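Lipocalin (Argas monolakensis, PDB 3BRN) binds serotonin within a lipocalin beta barrel and probably acts as a biogenic amine-binding protein of the soft tick Argas monolakensis. Local coordinates at residues Ser18-Gly23 against Gln47-Glu52; Tyr28-Thr33 against His147-Tyr152; Thr37-Tyr42 against Gly61-Gly66. All coordinates share one frame; numbering follows the deposited sequence.

How the contacts relate
Contact 1 lies across the chain's centre from contact 2, their centres about 22 Å apart; its centre is about 23 Å from that of contact 3, and it touches neither. It joins helix 15-20 to the loop between strands 42-44 and 55-64, next to the serotonin amine. Contacts 2 and 3 adjoin, centres about 10 Å apart, and reach the same antiparallel sheet: Ala41 lies beside Leu29 of strand 26-32, and Glu39 meets Tyr152. Along the chain, contact 3 is nested inside the loop closed by contact 2, whereas contact 1 alternates with both. Helix-to-loop packing and attachment of the C-terminal segment thus occur at separate parts of one lipocalin barrel.

Contact 1 of 3, residues Ser18-Gly23 against Gln47-Glu52; sequences SVNGPG and QNTLSE. With SRO (serotonin), chain C.
Asn20, the last residue of helix 15-20, grips the backbone of Leu50 in the loop between strands 42-44 and 55-64 with both ends of its side-chain amide. Leu50 N donates to Asn20 OD1 over 3.1 Å, nearly straight at 171° and in the carbonyl plane on a lone pair. Asn20 ND2 in turn donates to Leu50 O at 2.9 Å, with that oxygen almost in the amide plane. The group thus answers both polar backbone atoms of one residue. A chi1 of -71° sets CG anti to the carbonyl carbon and on the side of Leu50, where the amide can meet both atoms. The methyl CG2 of Thr49 lies beside the amide nitrogen, 3.7 Å from Asn20 ND2.

The apolar contact is made one residue earlier in the helix. Val19 CG1 reaches Leu50 CD1 at 3.7 Å, the two side chains crossing obliquely, and both also touch Val77 of strand 67-78.

The same helix also lines the serotonin pocket. Ser18 O accepts a 2.8 Å hydrogen bond from NZ of the ligand, and Val19 CG1, the atom that meets Leu50, comes to 3.9 Å from the ligand's OH. Asp106 OD2 also hydrogen-bonds the ligand, while Ser18 OG has a weak bond to Asp106 OD1.

A carbonyl near the C-terminal end of a helix should suit a positively charged amine, and the neighbouring carboxylate probably strengthens that preference. The double amide bond ties the residue next to this pocket wall to the loop.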
loop_
_atom_site.group_PDB
_atom_site.type_symbol
_atom_site.label_atom_id
_atom_site.label_comp_id
_atom_site.label_asym_id
_atom_site.label_seq_id
_atom_site.Cartn_x
_atom_site.Cartn_y
_atom_site.Cartn_z
ATOM N N SER A 18 4.885 -5.807 -6.607
ATOM C CA SER A 18 4.526 -4.924 -5.516
ATOM C C SER A 18 3.577 -5.624 -4.519
ATOM O O SER A 18 3.755 -5.546 -3.302
ATOM C CB SER A 18 3.863 -3.644 -6.061
ATOM O OG SER A 18 3.359 -2.872 -4.984
ATOM N N VAL A 19 2.529 -6.244 -5.039
ATOM C CA VAL A 19 1.514 -6.875 -4.201
ATOM C C VAL A 19 2.069 -8.097 -3.448
ATOM O O VAL A 19 1.705 -8.346 -2.301
ATOM C CB VAL A 19 0.290 -7.287 -5.045
ATOM C CG1 VAL A 19 -0.689 -8.139 -4.227
ATOM C CG2 VAL A 19 -0.379 -6.053 -5.657
ATOM N N ASN A 20 2.967 -8.852 -4.043
ATOM C CA ASN A 20 3.650 -9.894 -3.311
ATOM C C ASN A 20 4.649 -9.401 -2.316
ATOM O O ASN A 20 4.833 -9.993 -1.309
ATOM C CB ASN A 20 4.374 -10.811 -4.263
ATOM C CG ASN A 20 3.471 -11.655 -5.050
ATOM O OD1 ASN A 20 2.416 -12.021 -4.634
ATOM N ND2 ASN A 20 3.916 -12.005 -6.205
ATOM N N GLY A 21 5.347 -8.343 -2.640
ATOM C CA GLY A 21 6.305 -7.736 -1.731
ATOM C C GLY A 21 7.388 -8.708 -1.302
ATOM O O GLY A 21 7.768 -9.592 -2.068
ATOM N N PRO A 22 7.766 -8.662 -0.015
ATOM C CA PRO A 22 8.865 -9.485 0.478
ATOM C C PRO A 22 8.483 -10.958 0.508
ATOM O O PRO A 22 9.335 -11.813 0.758
ATOM C CB PRO A 22 9.058 -8.969 1.902
ATOM C CG PRO A 22 7.682 -8.576 2.327
ATOM C CD PRO A 22 7.012 -8.030 1.083
ATOM N N GLY A 23 7.204 -11.248 0.292
ATOM C CA GLY A 23 6.710 -12.621 0.329
ATOM C C GLY A 23 6.165 -13.048 1.683
ATOM O O GLY A 23 6.040 -14.241 1.967
ATOM N N GLN A 47 -2.340 -14.828 0.132
ATOM C CA GLN A 47 -1.847 -16.052 0.747
ATOM C C GLN A 47 -0.995 -16.886 -0.218
ATOM O O GLN A 47 -0.097 -17.633 0.195
ATOM C CB GLN A 47 -3.003 -16.865 1.322
ATOM C CG GLN A 47 -2.584 -17.777 2.458
ATOM C CD GLN A 47 -3.698 -18.004 3.457
ATOM O OE1 GLN A 47 -4.875 -18.055 3.092
ATOM N NE2 GLN A 47 -3.334 -18.124 4.731
ATOM N N ASN A 48 -1.223 -16.682 -1.507
ATOM C CA ASN A 48 -0.465 -17.379 -2.538
ATOM C C ASN A 48 0.183 -16.410 -3.527
ATOM O O ASN A 48 -0.330 -15.314 -3.769
ATOM C CB ASN A 48 -1.365 -18.374 -3.267
ATOM C CG ASN A 48 -2.751 -17.825 -3.514
ATOM O OD1 ASN A 48 -3.160 -16.837 -2.895
ATOM N ND2 ASN A 48 -3.492 -18.471 -4.406
ATOM N N THR A 49 1.347 -16.795 -4.040
ATOM C CA THR A 49 2.099 -15.940 -4.947
ATOM C C THR A 49 1.318 -15.561 -6.208
ATOM O O THR A 49 0.599 -16.383 -6.781
ATOM C CB THR A 49 3.462 -16.553 -5.299
ATOM O OG1 THR A 49 4.251 -16.657 -4.106
ATOM C CG2 THR A 49 4.201 -15.682 -6.301
ATOM N N LEU A 50 1.268 -14.259 -6.469
ATOM C CA LEU A 50 0.675 -13.728 -7.689
ATOM C C LEU A 50 1.718 -13.703 -8.793
ATOM O O LEU A 50 2.897 -13.449 -8.536
ATOM C CB LEU A 50 0.195 -12.292 -7.463
ATOM C CG LEU A 50 -1.258 -12.056 -7.064
ATOM C CD1 LEU A 50 -1.489 -10.542 -6.862
ATOM C CD2 LEU A 50 -2.173 -12.611 -8.142
ATOM N N SER A 51 1.280 -14.012 -10.008
ATOM C CA SER A 51 2.084 -13.816 -11.200
ATOM C C SER A 51 1.271 -12.870 -12.067
ATOM O O SER A 51 0.156 -12.532 -11.714
ATOM C CB SER A 51 2.330 -15.144 -11.924
ATOM O OG SER A 51 1.107 -15.811 -12.174
ATOM N N GLU A 52 1.838 -12.433 -13.185
ATOM C CA GLU A 52 1.218 -11.404 -14.028
ATOM C C GLU A 52 -0.183 -11.770 -14.515
ATOM O O GLU A 52 -0.403 -12.860 -15.049
ATOM C CB GLU A 52 2.123 -11.110 -15.236
ATOM C CG GLU A 52 1.556 -10.094 -16.211
ATOM C CD GLU A 52 1.563 -8.694 -15.637
ATOM O OE1 GLU A 52 2.140 -8.517 -14.548
ATOM O OE2 GLU A 52 0.988 -7.784 -16.266
HETATM O OH SRO C . -3.469 -6.159 -2.363
HETATM C CZ3 SRO C . -3.317 -4.795 -2.437
HETATM C CH2 SRO C . -4.401 -4.053 -2.898
HETATM C CZ2 SRO C . -4.355 -2.657 -2.883
HETATM C CE2 SRO C . -3.171 -2.069 -2.464
HETATM N NE1 SRO C . -2.729 -0.789 -2.369
HETATM C CD1 SRO C . -1.473 -0.785 -1.865
HETATM C CG SRO C . -1.072 -2.106 -1.656
HETATM C CD2 SRO C . -2.143 -2.902 -2.056
HETATM C CE3 SRO C . -2.224 -4.209 -2.048
HETATM C CB SRO C . 0.274 -2.555 -1.144
HETATM C CA SRO C . 1.043 -3.309 -2.247
HETATM N NZ SRO C . 2.265 -3.872 -1.664
#

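Contact 2 of 3, residues Tyr28-Thr33 against His147-Tyr152; sequences YLRKTT and HTWQTY
Arg30 and Trp149 are brought together by side chains that both start anti to the backbone N: chi1 of Trp149 is 172°, and the Arg30 chain then bends at chi2 (59°). Arg30 NE comes to 3.5 Å from Trp149 CE3, the two flat groups being inclined to each other. The guanidinium extends past the indole, and NH1 donates to His147 ND1 at 3.2 Å, close to both the guanidinium and the imidazole planes. NE has its own partner, Tyr129 OH. Lys31 lies beside the His147 ring, pointing the same way, with CE 3.8 Å from CE1; its NZ forms a salt bridge with Asp133.

At CD1, well away from CE3, Trp149 presents the edge of its five-membered ring to the face of Tyr28 in an edge-to-face pair, centroids 4.7 Å apart and planes at 55°. CD1 is offset toward the rim of the phenol ring, whose OH bonds Pro154 O. Backbone atoms fasten the middle: Thr148 N donates to Arg30 O over 3.1 Å. Thr148 CB packs against Leu29 O at 3.2 Å, and its OG1 bonds Thr37 OG1. Trp149 O lies over one face of the guanidinium.

Segment 147-152 follows from the short strand 146-147, which pairs with strand 26-32. That strand also pairs with strands 42-44 and 115-120, and on the latter Arg30 and Lys31 both face Leu117 in a classic beta bulge, while Lys31 also touches Phe136 of helix 131-140.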
loop_
_atom_site.group_PDB
_atom_site.type_symbol
_atom_site.label_atom_id
_atom_site.label_comp_id
_atom_site.label_asym_id
_atom_site.label_seq_id
_atom_site.Cartn_x
_atom_site.Cartn_y
_atom_site.Cartn_z
ATOM N N TYR A 28 1.055 -1.307 5.839
ATOM C CA TYR A 28 0.217 -0.277 6.418
ATOM C C TYR A 28 0.153 0.870 5.437
ATOM O O TYR A 28 1.175 1.208 4.848
ATOM C CB TYR A 28 0.844 0.280 7.689
ATOM C CG TYR A 28 0.774 -0.640 8.873
ATOM C CD1 TYR A 28 1.850 -1.441 9.209
ATOM C CD2 TYR A 28 -0.361 -0.686 9.678
ATOM C CE1 TYR A 28 1.835 -2.203 10.355
ATOM C CE2 TYR A 28 -0.409 -1.509 10.793
ATOM C CZ TYR A 28 0.694 -2.257 11.121
ATOM O OH TYR A 28 0.696 -3.035 12.259
ATOM N N LEU A 29 -0.979 1.573 5.411
ATOM C CA LEU A 29 -1.040 2.823 4.654
ATOM C C LEU A 29 -0.424 3.859 5.583
ATOM O O LEU A 29 -0.971 4.118 6.644
ATOM C CB LEU A 29 -2.478 3.203 4.307
ATOM C CG LEU A 29 -2.695 4.602 3.683
ATOM C CD1 LEU A 29 -1.881 4.694 2.404
ATOM C CD2 LEU A 29 -4.173 4.734 3.339
ATOM N N ARG A 30 0.817 4.258 5.281
ATOM C CA ARG A 30 1.602 5.126 6.153
ATOM C C ARG A 30 1.245 6.604 6.003
ATOM O O ARG A 30 1.135 7.327 6.997
ATOM C CB ARG A 30 3.104 4.896 5.917
ATOM C CG ARG A 30 4.050 5.795 6.724
ATOM C CD ARG A 30 3.865 5.652 8.248
ATOM N NE ARG A 30 4.714 6.596 8.974
ATOM C CZ ARG A 30 4.462 7.898 9.099
ATOM N NH1 ARG A 30 3.362 8.429 8.582
ATOM N NH2 ARG A 30 5.305 8.673 9.758
ATOM N N LYS A 31 1.193 7.085 4.763
ATOM C CA LYS A 31 0.812 8.485 4.507
ATOM C C LYS A 31 -0.087 8.516 3.288
ATOM O O LYS A 31 0.155 7.778 2.344
ATOM C CB LYS A 31 2.047 9.349 4.210
ATOM C CG LYS A 31 3.140 9.333 5.278
ATOM C CD LYS A 31 4.263 10.289 4.920
ATOM C CE LYS A 31 5.393 10.239 5.947
ATOM N NZ LYS A 31 6.668 10.721 5.360
ATOM N N THR A 32 -0.984 9.504 3.229
ATOM C CA THR A 32 -1.829 9.701 2.045
ATOM C C THR A 32 -2.168 11.183 1.875
ATOM O O THR A 32 -2.107 11.953 2.838
ATOM C CB THR A 32 -3.128 8.827 2.113
ATOM O OG1 THR A 32 -3.946 9.073 0.964
ATOM C CG2 THR A 32 -3.946 9.131 3.375
ATOM N N THR A 33 -2.416 11.605 0.633
ATOM C CA THR A 33 -2.927 12.952 0.385
ATOM C C THR A 33 -4.454 12.978 0.429
ATOM O O THR A 33 -5.065 14.011 0.169
ATOM C CB THR A 33 -2.437 13.528 -0.972
ATOM O OG1 THR A 33 -2.854 12.661 -2.036
ATOM C CG2 THR A 33 -0.887 13.649 -0.977
ATOM N N HIS A 147 -1.196 11.376 7.993
ATOM C CA HIS A 147 -0.424 10.302 8.528
ATOM C C HIS A 147 -1.263 9.209 9.152
ATOM O O HIS A 147 -1.706 9.348 10.248
ATOM C CB HIS A 147 0.589 10.840 9.496
ATOM C CG HIS A 147 1.466 11.867 8.897
ATOM N ND1 HIS A 147 2.729 11.589 8.458
ATOM C CD2 HIS A 147 1.238 13.156 8.604
ATOM C CE1 HIS A 147 3.259 12.671 7.948
ATOM N NE2 HIS A 147 2.370 13.637 8.016
ATOM N N THR A 148 -1.467 8.124 8.430
ATOM C CA THR A 148 -2.536 7.175 8.712
ATOM C C THR A 148 -2.136 6.109 9.717
ATOM O O THR A 148 -2.991 5.420 10.253
ATOM C CB THR A 148 -2.991 6.474 7.411
ATOM O OG1 THR A 148 -3.696 7.409 6.592
ATOM C CG2 THR A 148 -3.906 5.283 7.726
ATOM N N TRP A 149 -0.850 5.790 9.731
ATOM C CA TRP A 149 -0.287 4.850 10.688
ATOM C C TRP A 149 0.285 5.640 11.837
ATOM O O TRP A 149 0.802 6.741 11.635
ATOM C CB TRP A 149 0.836 4.037 10.061
ATOM C CG TRP A 149 1.569 3.193 11.078
ATOM C CD1 TRP A 149 1.159 1.995 11.596
ATOM C CD2 TRP A 149 2.798 3.521 11.747
ATOM N NE1 TRP A 149 2.081 1.540 12.519
ATOM C CE2 TRP A 149 3.098 2.452 12.616
ATOM C CE3 TRP A 149 3.686 4.598 11.671
ATOM C CZ2 TRP A 149 4.261 2.415 13.368
ATOM C CZ3 TRP A 149 4.818 4.578 12.458
ATOM C CH2 TRP A 149 5.079 3.510 13.316
ATOM N N GLN A 150 0.071 5.126 13.044
ATOM C CA GLN A 150 0.641 5.684 14.256
ATOM C C GLN A 150 1.228 4.547 15.071
ATOM O O GLN A 150 0.843 3.397 14.913
ATOM C CB GLN A 150 -0.426 6.412 15.082
ATOM C CG GLN A 150 -0.798 7.769 14.529
ATOM C CD GLN A 150 0.429 8.604 14.222
ATOM O OE1 GLN A 150 1.257 8.828 15.235
ATOM N NE2 GLN A 150 0.686 8.950 13.066
ATOM N N THR A 151 2.243 4.862 15.854
ATOM C CA THR A 151 2.947 3.869 16.649
ATOM C C THR A 151 2.032 3.041 17.560
ATOM O O THR A 151 2.394 1.930 17.970
ATOM C CB THR A 151 4.059 4.549 17.464
ATOM O OG1 THR A 151 4.839 3.556 18.131
ATOM C CG2 THR A 151 3.471 5.496 18.477
ATOM N N TYR A 152 0.841 3.567 17.855
ATOM C CA TYR A 152 -0.143 2.862 18.684
ATOM C C TYR A 152 -0.944 1.829 17.899
ATOM O O TYR A 152 -1.752 1.104 18.481
ATOM C CB TYR A 152 -1.116 3.851 19.345
ATOM C CG TYR A 152 -2.117 4.457 18.375
ATOM C CD1 TYR A 152 -1.940 5.742 17.871
ATOM C CD2 TYR A 152 -3.198 3.717 17.911
ATOM C CE1 TYR A 152 -2.831 6.285 16.959
ATOM C CE2 TYR A 152 -4.080 4.240 16.969
ATOM C CZ TYR A 152 -3.893 5.525 16.500
ATOM O OH TYR A 152 -4.786 6.061 15.589
#

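Contact 3 of 3, residues Thr37-Tyr42 against Gly61-Gly66; sequences TPECAY and GKLQNG
The Tyr42 ring lies over the backbone of Gly61: Gly61 N sits above one face, offset toward the rim, while Cys40 O lies at the ring's edge, in its plane. This is an antiparallel strand pair of the lipocalin barrel, strand 42-44 against 55-64, entered through a type II turn from Pro38 to Ala41. Gly61 has no side chain, and CE1 of Tyr42 settles 3.4 Å from Gly61 CA. The ring reaches this place with chi1 at 76°, CG between the backbone N and the carbonyl carbon; its OH goes on to bond Ile69 O.

Tyr42 and Gly61 form a hydrogen-bonded pair. Tyr42 N donates to Gly61 O and Gly61 N to Tyr42 O, both at 3.0 Å. Two CA-H...O contacts continue the pairing: Ala41 CA meets Gly61 O, and Lys62 CA meets Cys40 O at 3.5 Å, this one nearly straight. Farther along, the bond from Leu63 N to Glu39 O is weak at 3.4 Å.

Side chains close over the turn. Leu63 CB rests on Cys40 CB at 3.8 Å and lies equally near SG, which is joined by a disulfide to Cys153 and so links the turn covalently to the C-terminal segment. Leu63 also touches Tyr152 and Pro154 there. Glu39 reaches Leu63 with OE2, 3.5 Å from CD2, while OE1 is held by Tyr152 OH. Beside the turn, the Lys62 chain, extended beyond CG, passes the proline ring, and Lys62 CD presses on Pro38 CB at 3.3 Å, closer than ordinary van der Waals contact.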
loop_
_atom_site.group_PDB
_atom_site.type_symbol
_atom_site.label_atom_id
_atom_site.label_comp_id
_atom_site.label_asym_id
_atom_site.label_seq_id
_atom_site.Cartn_x
_atom_site.Cartn_y
_atom_site.Cartn_z
ATOM N N THR A 37 -9.133 8.988 5.915
ATOM C CA THR A 37 -8.946 7.541 5.819
ATOM C C THR A 37 -8.850 6.871 7.204
ATOM O O THR A 37 -8.358 7.473 8.161
ATOM C CB THR A 37 -7.779 7.146 4.866
ATOM O OG1 THR A 37 -6.528 7.587 5.404
ATOM C CG2 THR A 37 -7.974 7.811 3.514
ATOM N N PRO A 38 -9.404 5.656 7.335
ATOM C CA PRO A 38 -9.411 4.973 8.634
ATOM C C PRO A 38 -7.994 4.797 9.196
ATOM O O PRO A 38 -7.067 4.505 8.447
ATOM C CB PRO A 38 -10.027 3.607 8.312
ATOM C CG PRO A 38 -10.709 3.773 6.990
ATOM C CD PRO A 38 -9.938 4.815 6.254
ATOM N N GLU A 39 -7.821 5.058 10.491
ATOM C CA GLU A 39 -6.542 4.852 11.171
ATOM C C GLU A 39 -6.103 3.400 11.012
ATOM O O GLU A 39 -6.937 2.496 10.994
ATOM C CB GLU A 39 -6.690 5.177 12.674
ATOM C CG GLU A 39 -7.957 4.583 13.297
ATOM C CD GLU A 39 -8.016 4.648 14.837
ATOM O OE1 GLU A 39 -7.351 5.508 15.470
ATOM O OE2 GLU A 39 -8.791 3.848 15.410
ATOM N N CYS A 40 -4.798 3.194 10.848
ATOM C CA CYS A 40 -4.192 1.855 10.807
ATOM C C CYS A 40 -4.688 0.975 9.668
ATOM O O CYS A 40 -4.700 -0.258 9.790
ATOM C CB CYS A 40 -4.358 1.123 12.145
ATOM S SG CYS A 40 -3.968 2.104 13.620
ATOM N N ALA A 41 -5.046 1.600 8.548
ATOM C CA ALA A 41 -5.505 0.874 7.365
ATOM C C ALA A 41 -4.358 0.019 6.833
ATOM O O ALA A 41 -3.203 0.440 6.867
ATOM C CB ALA A 41 -5.998 1.859 6.293
ATOM N N TYR A 42 -4.650 -1.219 6.444
ATOM C CA TYR A 42 -3.595 -2.123 5.990
ATOM C C TYR A 42 -4.138 -3.173 5.025
ATOM O O TYR A 42 -5.338 -3.306 4.848
ATOM C CB TYR A 42 -2.968 -2.860 7.182
ATOM C CG TYR A 42 -3.860 -3.976 7.714
ATOM C CD1 TYR A 42 -4.867 -3.704 8.643
ATOM C CD2 TYR A 42 -3.737 -5.288 7.239
ATOM C CE1 TYR A 42 -5.722 -4.700 9.088
ATOM C CE2 TYR A 42 -4.600 -6.305 7.684
ATOM C CZ TYR A 42 -5.613 -5.985 8.583
ATOM O OH TYR A 42 -6.481 -6.956 9.051
ATOM N N GLY A 61 -7.878 -4.324 6.167
ATOM C CA GLY A 61 -8.524 -3.942 7.402
ATOM C C GLY A 61 -8.081 -2.615 7.944
ATOM O O GLY A 61 -7.529 -1.776 7.234
ATOM N N LYS A 62 -8.335 -2.438 9.227
ATOM C CA LYS A 62 -8.114 -1.174 9.880
ATOM C C LYS A 62 -8.409 -1.402 11.358
ATOM O O LYS A 62 -8.936 -2.455 11.738
ATOM C CB LYS A 62 -9.082 -0.146 9.305
ATOM C CG LYS A 62 -10.538 -0.432 9.641
ATOM C CD LYS A 62 -11.420 0.728 9.232
ATOM C CE LYS A 62 -12.836 0.271 8.934
ATOM N NZ LYS A 62 -13.624 1.371 8.307
ATOM N N LEU A 63 -8.017 -0.443 12.189
ATOM C CA LEU A 63 -8.237 -0.535 13.625
ATOM C C LEU A 63 -9.684 -0.230 13.974
ATOM O O LEU A 63 -10.275 0.728 13.469
ATOM C CB LEU A 63 -7.309 0.417 14.374
ATOM C CG LEU A 63 -7.453 0.427 15.896
ATOM C CD1 LEU A 63 -7.200 -0.976 16.434
ATOM C CD2 LEU A 63 -6.493 1.434 16.503
ATOM N N GLN A 64 -10.249 -1.045 14.860
ATOM C CA GLN A 64 -11.628 -0.863 15.258
ATOM C C GLN A 64 -11.706 -1.492 16.638
ATOM O O GLN A 64 -11.419 -2.675 16.808
ATOM C CB GLN A 64 -12.576 -1.412 14.195
ATOM C CG GLN A 64 -13.874 -0.617 14.066
ATOM C CD GLN A 64 -14.860 -1.256 13.101
ATOM O OE1 GLN A 64 -15.071 -0.763 11.989
ATOM N NE2 GLN A 64 -15.433 -2.385 13.504
ATOM N N ASN A 65 -12.048 -0.665 17.623
ATOM C CA ASN A 65 -12.280 -1.133 18.975
ATOM C C ASN A 65 -11.120 -1.910 19.573
ATOM O O ASN A 65 -11.313 -2.932 20.243
ATOM C CB ASN A 65 -13.555 -1.977 18.961
ATOM C CG ASN A 65 -14.784 -1.161 18.609
ATOM O OD1 ASN A 65 -15.015 -0.094 19.183
ATOM N ND2 ASN A 65 -15.567 -1.645 17.645
ATOM N N GLY A 66 -9.911 -1.424 19.312
ATOM C CA GLY A 66 -8.707 -2.020 19.869
ATOM C C GLY A 66 -8.183 -3.193 19.061
ATOM O O GLY A 66 -7.072 -3.669 19.304
#